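Local coordinates for ribosome inactivating type 1 protein (Iris hollandica, PDB 3MVG) that belongs to the type 1 ribosome-inactivating proteins, single-chain plant proteins that have the family's enzymatic domain without a lectin chain, at residues W201-T206 against Q218-Q223; V230-V235 against R239-L244. All coordinates share one frame; numbering follows the deposited sequence. Where two conformers were deposited one is given.

Contact 1. Residues W201-T206 against Q218-Q223; sequences WQTLST and QPVKLQ
Val220 meets Leu204 and Thr203, and these three side chains make the whole of the close contact between helix residues 201-206 and strand residues 218-223. The chains are nearest at Leu204 and Val220, whose CA atoms are 7.1 Å apart. On the helix side a single methyl of the leucine does most of the touching. Leu204 CD2 rests against the fork of the valine, 4.0 Å from Val220 CB, and both valine methyls lie at much the same distance from it. The leucine's CA-CB bond does not aim at the strand. With CG anti to its carbonyl carbon (chi1 -72°), the end of the side chain comes nearer. CD1 runs on anti to CA, and the other methyl, CD2, is the one that meets Val220. This is the tight, buried part. Leu222 continues the apolar side of the strand, but it stays farther from the helix and packs on Leu197 of helix 192-199.

The elements joined are helix 201-210 and the antiparallel hairpin of strands 215-223 and 229-234, in the C-terminal part of the ribosome-inactivating protein fold. The helix lies on one face of the hairpin.

The solvent side begins at Thr203. This residue is exposed, and its methyl is the part that reaches the strand: Thr203 CG2 is 3.8 Å from Val220 CG2. OG1 sits beside the backbone N (chi1 -65°), which puts the methyl anti to that nitrogen. No hydrogen bond links the two segments. Trp201 O accepts from both Ser205 N and Ser205 OG, which arrive from opposite faces of its carbonyl plane. The hydroxyl bond, Ser205 OG to Trp201 O, is 2.9 Å long, with the donor 40° out of that plane. Ser205 OG also bonds to Leu248 N, and Trp201 NE1 to Leu246 O.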
ATOM      1  N   TRP A 201       8.666  -8.875  13.233  1.00 11.31           N
ATOM      2  CA  TRP A 201       9.599  -8.565  12.156  1.00 11.27           C
ATOM      3  C   TRP A 201      10.790  -9.514  12.095  1.00 11.04           C
ATOM      4  O   TRP A 201      11.112 -10.024  11.026  1.00 11.03           O
ATOM      5  CB  TRP A 201      10.072  -7.123  12.242  1.00 10.39           C
ATOM      6  CG  TRP A 201      10.994  -6.744  11.120  1.00 10.22           C
ATOM      7  CD1 TRP A 201      10.709  -6.746   9.775  1.00 10.30           C
ATOM      8  CD2 TRP A 201      12.354  -6.323  11.244  1.00  9.80           C
ATOM      9  NE1 TRP A 201      11.811  -6.334   9.066  1.00  9.79           N
ATOM     10  CE2 TRP A 201      12.831  -6.070   9.943  1.00  9.21           C
ATOM     11  CE3 TRP A 201      13.207  -6.116  12.335  1.00  9.75           C
ATOM     12  CZ2 TRP A 201      14.124  -5.614   9.703  1.00  9.59           C
ATOM     13  CZ3 TRP A 201      14.486  -5.671  12.099  1.00 10.21           C
ATOM     14  CH2 TRP A 201      14.940  -5.420  10.790  1.00 10.36           C
ATOM     15  N   GLN A 202      11.436  -9.754  13.232  1.00 12.19           N
ATOM     16  CA  GLN A 202      12.563 -10.682  13.255  1.00 12.78           C
ATOM     17  C   GLN A 202      12.127 -12.097  12.855  1.00 12.97           C
ATOM     18  O   GLN A 202      12.775 -12.742  12.026  1.00 12.75           O
ATOM     19  CB  GLN A 202      13.285 -10.689  14.611  1.00 13.41           C
ATOM     20  CG  GLN A 202      14.294 -11.834  14.715  1.00 15.29           C
ATOM     21  CD  GLN A 202      15.268 -11.720  15.865  1.00 18.27           C
ATOM     22  OE1 GLN A 202      16.029 -12.655  16.126  1.00 21.25           O
ATOM     23  NE2 GLN A 202      15.284 -10.578  16.533  1.00 18.40           N
ATOM     24  N   THR A 203      11.006 -12.554  13.411  1.00 13.22           N
ATOM     25  CA  THR A 203      10.501 -13.889  13.126  1.00 14.03           C
ATOM     26  C   THR A 203      10.221 -14.065  11.635  1.00 13.22           C
ATOM     27  O   THR A 203      10.647 -15.054  11.029  1.00 13.47           O
ATOM     28  CB  THR A 203       9.253 -14.198  13.970  1.00 14.26           C
ATOM     29  OG1 THR A 203       9.628 -14.223  15.353  1.00 16.97           O
ATOM     30  CG2 THR A 203       8.645 -15.541  13.596  1.00 16.15           C
ATOM     31  N   LEU A 204       9.520 -13.102  11.039  1.00 12.40           N
ATOM     32  CA  LEU A 204       9.226 -13.157   9.618  1.00 11.82           C
ATOM     33  C   LEU A 204      10.514 -13.101   8.794  1.00 11.18           C
ATOM     34  O   LEU A 204      10.659 -13.837   7.808  1.00 11.93           O
ATOM     35  CB  LEU A 204       8.267 -12.029   9.215  1.00 11.84           C
ATOM     36  CG  LEU A 204       6.811 -12.174   9.693  1.00 12.25           C
ATOM     37  CD1 LEU A 204       6.073 -10.843   9.616  1.00 11.99           C
ATOM     38  CD2 LEU A 204       6.051 -13.256   8.916  1.00 13.33           C
ATOM     39  N   SER A 205      11.443 -12.234   9.199  1.00 11.23           N
ATOM     40  CA  SER A 205      12.715 -12.074   8.491  1.00 11.29           C
ATOM     41  C   SER A 205      13.469 -13.396   8.451  1.00 11.63           C
ATOM     42  O   SER A 205      13.981 -13.799   7.402  1.00 11.54           O
ATOM     43  CB  SER A 205      13.592 -11.023   9.174  1.00 10.96           C
ATOM     44  OG  SER A 205      13.092  -9.697   8.974  1.00 10.97           O
ATOM     45  N   THR A 206      13.555 -14.050   9.605  1.00 12.12           N
ATOM     46  CA  THR A 206      14.241 -15.335   9.725  1.00 12.85           C
ATOM     47  C   THR A 206      13.553 -16.423   8.901  1.00 12.51           C
ATOM     48  O   THR A 206      14.225 -17.160   8.159  1.00 13.57           O
ATOM     49  CB  THR A 206      14.378 -15.723  11.197  1.00 12.87           C
ATOM     50  OG1 THR A 206      15.260 -14.788  11.820  1.00 14.33           O
ATOM     51  CG2 THR A 206      14.943 -17.141  11.353  1.00 14.48           C
ATOM     52  N   GLN A 218       8.578 -22.767   9.890  1.00 18.16           N
ATOM     53  CA  GLN A 218       7.673 -22.515  11.003  1.00 18.40           C
ATOM     54  C   GLN A 218       6.688 -21.410  10.625  1.00 18.22           C
ATOM     55  O   GLN A 218       7.033 -20.222  10.668  1.00 18.49           O
ATOM     56  CB  GLN A 218       8.453 -22.132  12.267  1.00 18.29           C
ATOM     57  CG  GLN A 218       9.325 -23.243  12.844  1.00 20.67           C
ATOM     58  CD  GLN A 218       8.533 -24.468  13.287  0.70 22.01           C
ATOM     59  OE1 GLN A 218       7.407 -24.357  13.786  0.70 22.81           O
ATOM     60  NE2 GLN A 218       9.129 -25.644  13.115  0.70 23.65           N
ATOM     61  N   PRO A 219       5.459 -21.792  10.231  1.00 17.85           N
ATOM     62  CA  PRO A 219       4.434 -20.795   9.923  1.00 17.53           C
ATOM     63  C   PRO A 219       4.218 -19.798  11.064  1.00 17.08           C
ATOM     64  O   PRO A 219       4.318 -20.151  12.240  1.00 17.61           O
ATOM     65  CB  PRO A 219       3.192 -21.648   9.672  1.00 17.93           C
ATOM     66  CG  PRO A 219       3.754 -22.910   9.080  1.00 18.54           C
ATOM     67  CD  PRO A 219       5.032 -23.152   9.844  1.00 18.17           C
ATOM     68  N   VAL A 220       3.943 -18.550  10.694  1.00 15.93           N
ATOM     69  CA  VAL A 220       3.879 -17.445  11.642  1.00 15.66           C
ATOM     70  C   VAL A 220       2.433 -16.985  11.802  1.00 15.51           C
ATOM     71  O   VAL A 220       1.823 -16.473  10.860  1.00 15.35           O
ATOM     72  CB  VAL A 220       4.765 -16.256  11.168  1.00 15.65           C
ATOM     73  CG1 VAL A 220       4.714 -15.108  12.177  1.00 15.65           C
ATOM     74  CG2 VAL A 220       6.207 -16.702  10.944  1.00 15.47           C
ATOM     75  N   LYS A 221       1.884 -17.165  13.000  1.00 15.50           N
ATOM     76  CA  LYS A 221       0.543 -16.673  13.287  1.00 15.80           C
ATOM     77  C   LYS A 221       0.595 -15.189  13.638  1.00 15.20           C
ATOM     78  O   LYS A 221       1.420 -14.761  14.444  1.00 15.82           O
ATOM     79  CB  LYS A 221      -0.091 -17.466  14.429  1.00 16.44           C
ATOM     80  CG  LYS A 221      -1.535 -17.074  14.719  1.00 17.73           C
ATOM     81  CD  LYS A 221      -2.101 -17.804  15.937  1.00 21.24           C
ATOM     82  CE  LYS A 221      -1.431 -17.358  17.233  1.00 24.05           C
ATOM     83  NZ  LYS A 221      -1.944 -16.069  17.746  1.00 26.70           N
ATOM     84  N   LEU A 222      -0.299 -14.423  13.022  1.00 14.89           N
ATOM     85  CA  LEU A 222      -0.411 -12.986  13.269  1.00 15.13           C
ATOM     86  C   LEU A 222      -1.826 -12.610  13.656  1.00 15.65           C
ATOM     87  O   LEU A 222      -2.788 -13.086  13.059  1.00 15.62           O
ATOM     88  CB  LEU A 222      -0.024 -12.186  12.021  1.00 15.34           C
ATOM     89  CG  LEU A 222       1.411 -12.261  11.504  1.00 14.30           C
ATOM     90  CD1 LEU A 222       1.512 -11.491  10.199  1.00 15.07           C
ATOM     91  CD2 LEU A 222       2.402 -11.717  12.517  1.00 15.85           C
ATOM     92  N   GLN A 223      -1.947 -11.738  14.649  1.00 16.08           N
ATOM     93  CA  GLN A 223      -3.232 -11.129  14.961  1.00 17.63           C
ATOM     94  C   GLN A 223      -3.608 -10.139  13.877  1.00 18.00           C
ATOM     95  O   GLN A 223      -2.766  -9.358  13.425  1.00 18.41           O
ATOM     96  CB  GLN A 223      -3.171 -10.381  16.292  1.00 18.14           C
ATOM     97  CG  GLN A 223      -2.774 -11.237  17.474  1.00 19.64           C
ATOM     98  CD  GLN A 223      -3.812 -12.282  17.850  1.00 20.91           C
ATOM     99  OE1 GLN A 223      -5.024 -12.061  17.741  1.00 22.75           O
ATOM    100  NE2 GLN A 223      -3.339 -13.427  18.310  1.00 21.59           N
TER

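Contact 2. Residues V230-V235 against R239-L244; sequences VVISDV and RTFCGL
Val235 O accepts a hydrogen bond from Arg239 N at 2.9 Å, with an N-H...O angle of 165°. It is an i to i+4 bond of the short helix 235-240, which follows directly on strand 229-234. Asp234 is the N-cap of this helix: its OD2 takes the backbone N of Lys237, and its OD1 forms a salt bridge with Arg215. The capped helix and the turn that follows fold residues 241-242 back over strand 229-234, where apolar side chains meet.

Phe241 is turned back to the strand, its CG anti to the backbone N (chi1 178°). Ring atoms CD2 and CE2 meet two strand residues. Val230 CG2 approaches Phe241 CE2 at 3.9 Å, and Ile232 CD1 lies 3.8 Å from Phe241 CD2. Both methyls come in obliquely. The ring is partly exposed and also packs on Arg171 of the second subunit.

The Arg239 chain bends at chi3 (60°), which brings NH1 to 4.2 Å from Val235 CG1. Its guanidinium is held by His34 O through NH1 and by Asn175 OD1 of the second subunit through NE. Gly243, with positive phi, is the first residue to leave the helical conformation, and Cys242 just before it is buried. Cys242 SG touches the side of the isoleucine chain, 3.9 Å from both Ile232 CG1 and Ile232 CD1.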
ATOM      1  N   VAL A 230      -4.481 -14.645  11.286  1.00 15.48           N
ATOM      2  CA  VAL A 230      -4.125 -15.311  10.042  1.00 15.24           C
ATOM      3  C   VAL A 230      -2.773 -16.004  10.242  1.00 14.61           C
ATOM      4  O   VAL A 230      -2.061 -15.744  11.215  1.00 14.93           O
ATOM      5  CB  VAL A 230      -4.060 -14.326   8.844  1.00 15.29           C
ATOM      6  CG1 VAL A 230      -5.411 -13.648   8.600  1.00 15.69           C
ATOM      7  CG2 VAL A 230      -2.944 -13.295   9.036  1.00 15.90           C
ATOM      8  N   VAL A 231      -2.422 -16.889   9.318  1.00 14.52           N
ATOM      9  CA  VAL A 231      -1.144 -17.579   9.390  1.00 14.36           C
ATOM     10  C   VAL A 231      -0.366 -17.319   8.108  1.00 14.34           C
ATOM     11  O   VAL A 231      -0.893 -17.477   7.004  1.00 14.85           O
ATOM     12  CB  VAL A 231      -1.321 -19.100   9.620  1.00 14.25           C
ATOM     13  CG1 VAL A 231       0.036 -19.806   9.640  1.00 15.11           C
ATOM     14  CG2 VAL A 231      -2.099 -19.362  10.914  1.00 15.46           C
ATOM     15  N   ILE A 232       0.886 -16.897   8.273  1.00 14.06           N
ATOM     16  CA  ILE A 232       1.796 -16.671   7.151  1.00 14.34           C
ATOM     17  C   ILE A 232       2.707 -17.891   7.023  1.00 14.56           C
ATOM     18  O   ILE A 232       3.477 -18.185   7.929  1.00 14.86           O
ATOM     19  CB  ILE A 232       2.655 -15.393   7.368  1.00 14.22           C
ATOM     20  CG1 ILE A 232       1.793 -14.199   7.817  1.00 15.13           C
ATOM     21  CG2 ILE A 232       3.487 -15.075   6.119  1.00 14.11           C
ATOM     22  CD1 ILE A 232       0.674 -13.797   6.866  1.00 16.30           C
ATOM     23  N   SER A 233       2.620 -18.581   5.886  1.00 15.03           N
ATOM     24  CA  SER A 233       3.277 -19.881   5.721  1.00 15.42           C
ATOM     25  C   SER A 233       4.315 -19.912   4.609  1.00 15.16           C
ATOM     26  O   SER A 233       4.986 -20.921   4.410  1.00 15.16           O
ATOM     27  CB  SER A 233       2.236 -20.968   5.451  1.00 15.95           C
ATOM     28  OG  SER A 233       1.359 -21.100   6.548  1.00 17.80           O
ATOM     29  N   ASP A 234       4.450 -18.820   3.868  1.00 14.97           N
ATOM     30  CA  ASP A 234       5.395 -18.797   2.756  1.00 15.04           C
ATOM     31  C   ASP A 234       5.922 -17.394   2.478  1.00 14.49           C
ATOM     32  O   ASP A 234       5.350 -16.397   2.952  1.00 13.91           O
ATOM     33  CB  ASP A 234       4.803 -19.453   1.495  1.00 15.89           C
ATOM     34  CG  ASP A 234       3.546 -18.776   1.018  1.00 18.67           C
ATOM     35  OD1 ASP A 234       2.474 -19.411   1.055  1.00 23.94           O
ATOM     36  OD2 ASP A 234       3.615 -17.609   0.605  1.00 21.71           O
ATOM     37  N   VAL A 235       7.009 -17.320   1.718  0.50 14.36           N
ATOM     38  CA  VAL A 235       7.654 -16.048   1.427  0.50 14.28           C
ATOM     39  C   VAL A 235       6.750 -15.099   0.652  0.50 14.25           C
ATOM     40  O   VAL A 235       6.695 -13.903   0.952  0.50 13.90           O
ATOM     41  CB  VAL A 235       8.946 -16.240   0.634  0.50 14.45           C
ATOM     42  CG1 VAL A 235       9.543 -14.890   0.334  0.50 15.04           C
ATOM     43  CG2 VAL A 235       9.917 -17.100   1.413  0.50 14.37           C
ATOM     44  N   ARG A 239       5.807 -11.274   1.669  1.00 10.45           N
ATOM     45  CA  ARG A 239       6.078 -10.130   0.804  1.00 10.79           C
ATOM     46  C   ARG A 239       4.793  -9.413   0.392  1.00 10.95           C
ATOM     47  O   ARG A 239       4.746  -8.178   0.350  1.00 10.48           O
ATOM     48  CB  ARG A 239       6.877 -10.578  -0.427  1.00 10.75           C
ATOM     49  CG  ARG A 239       7.447  -9.417  -1.258  1.00 11.33           C
ATOM     50  CD  ARG A 239       8.264  -9.897  -2.466  1.00 12.32           C
ATOM     51  NE  ARG A 239       7.413 -10.691  -3.338  1.00 12.55           N
ATOM     52  CZ  ARG A 239       7.566 -11.984  -3.591  1.00 11.86           C
ATOM     53  NH1 ARG A 239       8.615 -12.659  -3.131  1.00 12.77           N
ATOM     54  NH2 ARG A 239       6.667 -12.592  -4.346  1.00 13.36           N
ATOM     55  N   THR A 240       3.744 -10.175   0.089  1.00 10.97           N
ATOM     56  CA  THR A 240       2.520  -9.626  -0.509  1.00 11.81           C
ATOM     57  C   THR A 240       1.517  -9.116   0.524  1.00 11.75           C
ATOM     58  O   THR A 240       1.018  -7.994   0.408  1.00 12.08           O
ATOM     59  CB  THR A 240       1.829 -10.673  -1.405  1.00 11.87           C
ATOM     60  OG1 THR A 240       2.736 -11.075  -2.433  1.00 12.56           O
ATOM     61  CG2 THR A 240       0.576 -10.123  -2.054  1.00 12.58           C
ATOM     62  N   PHE A 241       1.205  -9.952   1.509  1.00 12.20           N
ATOM     63  CA  PHE A 241       0.202  -9.624   2.514  1.00 12.84           C
ATOM     64  C   PHE A 241       0.771  -8.713   3.596  1.00 12.50           C
ATOM     65  O   PHE A 241       0.190  -7.681   3.912  1.00 13.48           O
ATOM     66  CB  PHE A 241      -0.371 -10.916   3.112  1.00 13.50           C
ATOM     67  CG  PHE A 241      -1.395 -10.695   4.191  1.00 15.23           C
ATOM     68  CD1 PHE A 241      -2.742 -10.575   3.874  1.00 17.59           C
ATOM     69  CD2 PHE A 241      -1.015 -10.627   5.524  1.00 15.65           C
ATOM     70  CE1 PHE A 241      -3.696 -10.376   4.876  1.00 19.68           C
ATOM     71  CE2 PHE A 241      -1.959 -10.428   6.529  1.00 17.33           C
ATOM     72  CZ  PHE A 241      -3.298 -10.302   6.201  1.00 18.71           C
ATOM     73  N   CYS A 242       1.908  -9.093   4.168  1.00 12.12           N
ATOM     74  CA  CYS A 242       2.531  -8.285   5.222  1.00 11.52           C
ATOM     75  C   CYS A 242       3.253  -7.067   4.664  1.00 10.73           C
ATOM     76  O   CYS A 242       3.536  -6.116   5.391  1.00 11.68           O
ATOM     77  CB  CYS A 242       3.525  -9.119   6.029  1.00 11.54           C
ATOM     78  SG  CYS A 242       2.853 -10.595   6.798  1.00 14.35           S
ATOM     79  N   GLY A 243       3.586  -7.107   3.379  1.00 10.35           N
ATOM     80  CA  GLY A 243       4.433  -6.069   2.805  1.00 10.22           C
ATOM     81  C   GLY A 243       5.819  -6.052   3.428  1.00  9.66           C
ATOM     82  O   GLY A 243       6.458  -5.009   3.515  1.00  9.64           O
ATOM     83  N   LEU A 244       6.306  -7.216   3.862  1.00  9.07           N
ATOM     84  CA  LEU A 244       7.647  -7.301   4.436  1.00  9.39           C
ATOM     85  C   LEU A 244       8.645  -6.763   3.414  1.00  8.84           C
ATOM     86  O   LEU A 244       8.706  -7.261   2.289  1.00  9.16           O
ATOM     87  CB  LEU A 244       7.967  -8.740   4.832  1.00  9.49           C
ATOM     88  CG  LEU A 244       9.336  -8.989   5.450  1.00 10.02           C
ATOM     89  CD1 LEU A 244       9.502  -8.244   6.762  1.00 11.09           C
ATOM     90  CD2 LEU A 244       9.512 -10.493   5.655  1.00 10.61           C
TER

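Overall arrangement
Contacts 1 and 2 follow one another along the chain, and their centres are about 8 Å apart. They share the hairpin: contact 1 uses strand 215-223 and contact 2 uses strand 229-234. Backbone bonds join the strands, with Val220 O 2.8 Å from Ile232 N and Leu222 N 2.8 Å from Val230 O. Side chains also connect the contacts. Leu222 CD1 packs 3.6 Å from Ile232 CG1, and Trp201 CD1 is 3.6 Å from Leu244 CD1. The second subunit reaches contact 2 but not contact 1. A glycerol and a sulfate each lie about 4 Å from the Phe241 side chain, and both probably come from the crystallisation liquor.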